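Local coordinates for Alpha/beta hydrolase fold-3 domain protein (Sulfolobus islandicus, PDB 5LK6) that probably hydrolyses carboxylic ester bonds, as a thermostable lipase/carboxylesterase of the alpha/beta hydrolase fold, at residues I16-K21 with D25-I30; N271-F276 with P281-G286. All blocks are in the same frame, centred on the assembly; numbering follows the deposited sequence.

Contact 1: I16-K21 with D25-I30; sequences IVPIGK and DEVRKI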
loop_
_atom_site.group_PDB
_atom_site.type_symbol
_atom_site.label_atom_id
_atom_site.label_comp_id
_atom_site.label_asym_id
_atom_site.label_seq_id
_atom_site.Cartn_x
_atom_site.Cartn_y
_atom_site.Cartn_z
ATOM N N ILE A 16 23.056 -1.860 -11.176
ATOM C CA ILE A 16 22.829 -0.786 -12.120
ATOM C C ILE A 16 22.470 -1.320 -13.499
ATOM O O ILE A 16 22.898 -2.402 -13.922
ATOM C CB ILE A 16 24.097 0.143 -12.230
ATOM C CG1 ILE A 16 23.730 1.591 -12.735
ATOM C CG2 ILE A 16 25.229 -0.549 -13.038
ATOM C CD1 ILE A 16 22.670 2.422 -11.956
ATOM N N VAL A 17 21.704 -0.525 -14.216
ATOM C CA VAL A 17 21.576 -0.708 -15.644
ATOM C C VAL A 17 22.234 0.524 -16.269
ATOM O O VAL A 17 21.716 1.641 -16.098
ATOM C CB VAL A 17 20.120 -0.844 -16.078
ATOM C CG1 VAL A 17 20.071 -1.090 -17.566
ATOM C CG2 VAL A 17 19.450 -1.977 -15.326
ATOM N N PRO A 18 23.380 0.332 -16.972
ATOM C CA PRO A 18 24.200 1.478 -17.481
ATOM C C PRO A 18 23.635 2.179 -18.710
ATOM O O PRO A 18 24.338 2.297 -19.705
ATOM C CB PRO A 18 25.551 0.825 -17.802
ATOM C CG PRO A 18 25.185 -0.610 -18.151
ATOM C CD PRO A 18 23.973 -0.989 -17.332
ATOM N N ILE A 19 22.395 2.663 -18.613
ATOM C CA ILE A 19 21.666 3.385 -19.669
ATOM C C ILE A 19 22.477 4.586 -20.142
ATOM O O ILE A 19 23.014 5.347 -19.327
ATOM C CB ILE A 19 20.337 3.950 -19.108
ATOM C CG1 ILE A 19 19.384 2.853 -18.629
ATOM C CG2 ILE A 19 19.622 4.859 -20.093
ATOM C CD1 ILE A 19 19.158 1.781 -19.642
ATOM N N GLY A 20 22.581 4.751 -21.457
ATOM C CA GLY A 20 23.409 5.808 -22.019
ATOM C C GLY A 20 24.928 5.662 -21.903
ATOM O O GLY A 20 25.598 6.562 -22.344
ATOM N N LYS A 21 25.473 4.587 -21.299
ATOM C CA LYS A 21 26.929 4.293 -21.260
ATOM C C LYS A 21 27.252 2.976 -21.945
ATOM O O LYS A 21 28.373 2.496 -21.869
ATOM C CB LYS A 21 27.485 4.191 -19.810
ATOM C CG LYS A 21 27.234 5.377 -18.871
ATOM C CD LYS A 21 27.880 6.675 -19.378
ATOM C CE LYS A 21 27.513 7.881 -18.515
ATOM N NZ LYS A 21 27.660 9.122 -19.330
ATOM N N ASP A 25 21.631 -2.971 -27.123
ATOM C CA ASP A 25 21.616 -4.405 -26.848
ATOM C C ASP A 25 22.284 -4.775 -25.556
ATOM O O ASP A 25 21.833 -5.680 -24.897
ATOM C CB ASP A 25 22.334 -5.190 -27.924
ATOM C CG ASP A 25 21.447 -5.619 -28.997
ATOM O OD1 ASP A 25 20.622 -4.788 -29.458
ATOM O OD2 ASP A 25 21.608 -6.804 -29.388
ATOM N N GLU A 26 23.419 -4.150 -25.256
ATOM C CA GLU A 26 24.094 -4.382 -24.005
ATOM C C GLU A 26 23.145 -4.070 -22.835
ATOM O O GLU A 26 23.089 -4.864 -21.905
ATOM C CB GLU A 26 25.438 -3.637 -23.906
ATOM C CG GLU A 26 26.619 -4.339 -24.624
ATOM C CD GLU A 26 27.736 -3.422 -25.256
ATOM O OE1 GLU A 26 27.816 -2.164 -24.979
ATOM O OE2 GLU A 26 28.570 -4.007 -26.032
ATOM N N VAL A 27 22.360 -2.983 -22.891
ATOM C CA VAL A 27 21.458 -2.658 -21.755
ATOM C C VAL A 27 20.208 -3.538 -21.705
ATOM O O VAL A 27 19.711 -3.871 -20.640
ATOM C CB VAL A 27 21.081 -1.172 -21.619
ATOM C CG1 VAL A 27 22.313 -0.316 -21.377
ATOM C CG2 VAL A 27 20.281 -0.682 -22.794
ATOM N N ARG A 28 19.713 -3.926 -22.852
ATOM C CA ARG A 28 18.663 -4.922 -22.880
ATOM C C ARG A 28 19.119 -6.205 -22.201
ATOM O O ARG A 28 18.353 -6.741 -21.409
ATOM C CB ARG A 28 18.223 -5.208 -24.301
ATOM C CG ARG A 28 17.384 -4.077 -24.828
ATOM C CD ARG A 28 17.093 -4.205 -26.318
ATOM N NE ARG A 28 16.205 -3.124 -26.713
ATOM C CZ ARG A 28 15.894 -2.795 -27.943
ATOM N NH1 ARG A 28 16.393 -3.447 -28.973
ATOM N NH2 ARG A 28 15.072 -1.773 -28.130
ATOM N N LYS A 29 20.356 -6.650 -22.479
ATOM C CA LYS A 29 20.846 -7.899 -21.937
ATOM C C LYS A 29 20.967 -7.715 -20.419
ATOM O O LYS A 29 20.417 -8.534 -19.638
ATOM C CB LYS A 29 22.115 -8.448 -22.677
ATOM C CG LYS A 29 22.976 -9.550 -21.977
ATOM C CD LYS A 29 23.358 -10.831 -22.804
ATOM C CE LYS A 29 24.314 -10.640 -23.999
ATOM N NZ LYS A 29 25.747 -10.900 -23.657
ATOM N N ILE A 30 21.607 -6.635 -19.988
ATOM C CA ILE A 30 21.800 -6.420 -18.544
ATOM C C ILE A 30 20.449 -6.362 -17.775
ATOM O O ILE A 30 20.343 -6.970 -16.699
ATOM C CB ILE A 30 22.677 -5.188 -18.248
ATOM C CG1 ILE A 30 24.100 -5.477 -18.708
ATOM C CG2 ILE A 30 22.644 -4.838 -16.752
ATOM C CD1 ILE A 30 24.991 -4.257 -18.711
#
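The end of Ile30, CD1, meets the CG–CD side of the Pro18 ring, 3.7 Å from CD of the proline and equally near its CG. The long branch of Ile30 is extended (chi2 169°), which carries CD1 out from the helix as far as the pyrrolidine ring. Its other branch, CG2, turns to the neighbouring backbone and sits 3.7 Å from Ile16 O, a van der Waals contact with a carbonyl.

One helical turn earlier, Val27 meets three loop residues. Its CG1 rests against the backbone of Pro18, 3.7 Å from Pro18 O, while its CB is met by CD1 of Ile19 at 4.0 Å and by CG1 of Val17 at 4.2 Å. Both of these side chains run at roughly a right angle to the valine. In Val17, CG1 stands opposite the backbone N across the CA–CB bond (chi1 -178°), the rotation that presents this methyl to the helix.

The loop joins helix 5-12 to helix 24-36 and folds back on the latter through two overlapping turns, an inverse gamma turn centred on Pro18 and a type II beta turn from Pro18 to Lys21. Pro18 O accepts Lys21 N at 3.0 Å within the second turn, so the carbonyl that Val27 touches is already engaged. No hydrogen bond runs between 16-21 and 25-30; apolar packing joins them.

With an alanine in place of Ile30, CG and CD of Pro18 would probably lose the methyl that packs on them, and a gap would be likely to open beside the Ile16 carbonyl. Beyond the loop, Ile19 also packs on His202, Trp205 and Phe206 of helix 200-210, and Val17 on Phe197.

Contact 2: N271-F276 with P281-G286; sequences NVIHGF and PLIEQG
Phe276 packs its ring edge against the backbone of Gln285 and Gly286, in helix 285-302, with CD2 3.5 Å from Gly286 N and CE2 3.7 Å from Gln285 O. One face of the ring is covered by Val272 CG2, 3.6 Å above the plane and displaced toward the rim, and CB meets Ile283 CG2 at 3.9 Å. The other methyl of Val272, CG1, rests against the whole amide group of Gln285, 3.6 Å from its CD, the two side chains sliding past each other in opposite directions.

This is the region of the alpha/beta hydrolase fold just after its last strand, 264-269, and the loop carries His274, probably the histidine of a Ser-His-Asp triad with Ser151 and Asp244. The type II turn from Ile273 to Phe276 leads the chain from that histidine to the packed phenylalanine.

Toward Asn271 the contact is looser and more polar, and the two segments meet there through solvent. A water bridges them, donating to Asn271 OD1 (2.7 Å) and accepting from Gln285 NE2 (3.2 Å). Gln285 also packs on Val264 of the second subunit.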
loop_
_atom_site.group_PDB
_atom_site.type_symbol
_atom_site.label_atom_id
_atom_site.label_comp_id
_atom_site.label_asym_id
_atom_site.label_seq_id
_atom_site.Cartn_x
_atom_site.Cartn_y
_atom_site.Cartn_z
ATOM N N ASN A 271 11.224 4.693 1.461
ATOM C CA ASN A 271 12.532 4.080 1.606
ATOM C C ASN A 271 13.049 3.280 0.364
ATOM O O ASN A 271 14.075 2.614 0.488
ATOM C CB ASN A 271 12.564 3.172 2.843
ATOM C CG ASN A 271 11.799 3.750 4.035
ATOM O OD1 ASN A 271 10.757 3.225 4.489
ATOM N ND2 ASN A 271 12.311 4.832 4.544
ATOM N N VAL A 272 12.359 3.354 -0.789
ATOM C CA VAL A 272 12.713 2.559 -1.958
ATOM C C VAL A 272 12.874 3.386 -3.213
ATOM O O VAL A 272 12.602 4.618 -3.259
ATOM C CB VAL A 272 11.697 1.428 -2.258
ATOM C CG1 VAL A 272 11.554 0.491 -1.058
ATOM C CG2 VAL A 272 10.361 1.986 -2.705
ATOM N N ILE A 273 13.329 2.692 -4.241
ATOM C CA ILE A 273 13.741 3.306 -5.487
ATOM C C ILE A 273 12.804 2.928 -6.619
ATOM O O ILE A 273 11.989 2.024 -6.521
ATOM C CB ILE A 273 15.157 2.882 -5.856
ATOM C CG1 ILE A 273 15.336 1.363 -5.818
ATOM C CG2 ILE A 273 16.140 3.510 -4.889
ATOM C CD1 ILE A 273 16.478 0.863 -6.658
ATOM N N HIS A 274 12.915 3.676 -7.687
ATOM C CA HIS A 274 12.208 3.336 -8.908
ATOM C C HIS A 274 12.474 1.907 -9.325
ATOM O O HIS A 274 13.546 1.431 -9.179
ATOM C CB HIS A 274 12.691 4.248 -10.028
ATOM C CG HIS A 274 11.798 4.248 -11.216
ATOM N ND1 HIS A 274 10.628 4.975 -11.263
ATOM C CD2 HIS A 274 11.901 3.614 -12.400
ATOM C CE1 HIS A 274 10.062 4.806 -12.435
ATOM N NE2 HIS A 274 10.814 3.984 -13.144
ATOM N N GLY A 275 11.489 1.235 -9.879
ATOM C CA GLY A 275 11.675 -0.118 -10.438
ATOM C C GLY A 275 11.671 -1.267 -9.431
ATOM O O GLY A 275 11.926 -2.402 -9.818
ATOM N N PHE A 276 11.374 -0.990 -8.167
ATOM C CA PHE A 276 11.500 -1.968 -7.115
ATOM C C PHE A 276 10.634 -3.254 -7.259
ATOM O O PHE A 276 11.014 -4.277 -6.723
ATOM C CB PHE A 276 11.354 -1.326 -5.692
ATOM C CG PHE A 276 9.942 -0.932 -5.289
ATOM C CD1 PHE A 276 9.359 0.238 -5.745
ATOM C CD2 PHE A 276 9.235 -1.695 -4.372
ATOM C CE1 PHE A 276 8.093 0.604 -5.368
ATOM C CE2 PHE A 276 7.943 -1.340 -3.988
ATOM C CZ PHE A 276 7.368 -0.183 -4.498
ATOM N N PRO A 281 12.590 -10.014 -5.232
ATOM C CA PRO A 281 13.328 -10.913 -4.332
ATOM C C PRO A 281 14.371 -10.236 -3.473
ATOM O O PRO A 281 14.621 -10.687 -2.382
ATOM C CB PRO A 281 14.005 -11.920 -5.276
ATOM C CG PRO A 281 13.337 -11.768 -6.579
ATOM C CD PRO A 281 12.887 -10.338 -6.641
ATOM N N LEU A 282 14.974 -9.172 -3.970
ATOM C CA LEU A 282 15.958 -8.391 -3.221
ATOM C C LEU A 282 15.335 -7.250 -2.409
ATOM O O LEU A 282 15.940 -6.732 -1.519
ATOM C CB LEU A 282 16.938 -7.761 -4.221
ATOM C CG LEU A 282 18.210 -8.470 -4.693
ATOM C CD1 LEU A 282 18.172 -9.977 -4.466
ATOM C CD2 LEU A 282 18.505 -8.107 -6.159
ATOM N N ILE A 283 14.160 -6.793 -2.793
ATOM C CA ILE A 283 13.538 -5.609 -2.196
ATOM C C ILE A 283 12.142 -6.066 -1.781
ATOM O O ILE A 283 11.205 -5.998 -2.579
ATOM C CB ILE A 283 13.502 -4.447 -3.243
ATOM C CG1 ILE A 283 14.905 -4.081 -3.670
ATOM C CG2 ILE A 283 12.836 -3.223 -2.679
ATOM C CD1 ILE A 283 14.996 -2.911 -4.645
ATOM N N GLU A 284 12.046 -6.598 -0.569
ATOM C CA GLU A 284 10.813 -7.178 -0.013
ATOM C C GLU A 284 9.580 -6.270 -0.239
ATOM O O GLU A 284 8.487 -6.758 -0.492
ATOM C CB GLU A 284 11.038 -7.596 1.501
ATOM C CG GLU A 284 9.823 -7.898 2.465
ATOM C CD GLU A 284 9.317 -9.382 2.505
ATOM O OE1 GLU A 284 9.890 -10.226 1.738
ATOM O OE2 GLU A 284 8.345 -9.714 3.305
ATOM N N GLN A 285 9.746 -4.959 -0.214
ATOM C CA GLN A 285 8.599 -4.063 -0.359
ATOM C C GLN A 285 7.902 -4.289 -1.698
ATOM O O GLN A 285 6.710 -4.042 -1.836
ATOM C CB GLN A 285 8.989 -2.569 -0.246
ATOM C CG GLN A 285 9.540 -2.064 1.081
ATOM C CD GLN A 285 11.020 -2.212 1.193
ATOM O OE1 GLN A 285 11.613 -3.070 0.567
ATOM N NE2 GLN A 285 11.629 -1.412 2.035
ATOM N N GLY A 286 8.660 -4.722 -2.687
ATOM C CA GLY A 286 8.093 -5.131 -3.953
ATOM C C GLY A 286 7.019 -6.201 -3.855
ATOM O O GLY A 286 5.978 -6.115 -4.540
HETATM O O HOH W 1 10.052 0.759 3.787
#

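How the contacts relate
Contact 1 comes first in the chain, and all eight strands of the alpha/beta hydrolase sheet are laid down before contact 2 begins. Their centres are 20 Å apart and their nearest atoms about 8 Å, without touching. Contact 1 joins the loop that follows helix 5-12 to helix 24-36; contact 2 follows the outermost strand 264-269 and leads into the C-terminal helix 285-302. Two elements connect them: Phe197, packed by Val17 in one and Ile273 in the other, and helix 5-12, which precedes the loop of contact 1 and whose Ile7 covers contact 2. The N-terminal region thus lies against the loop of the probable catalytic histidine.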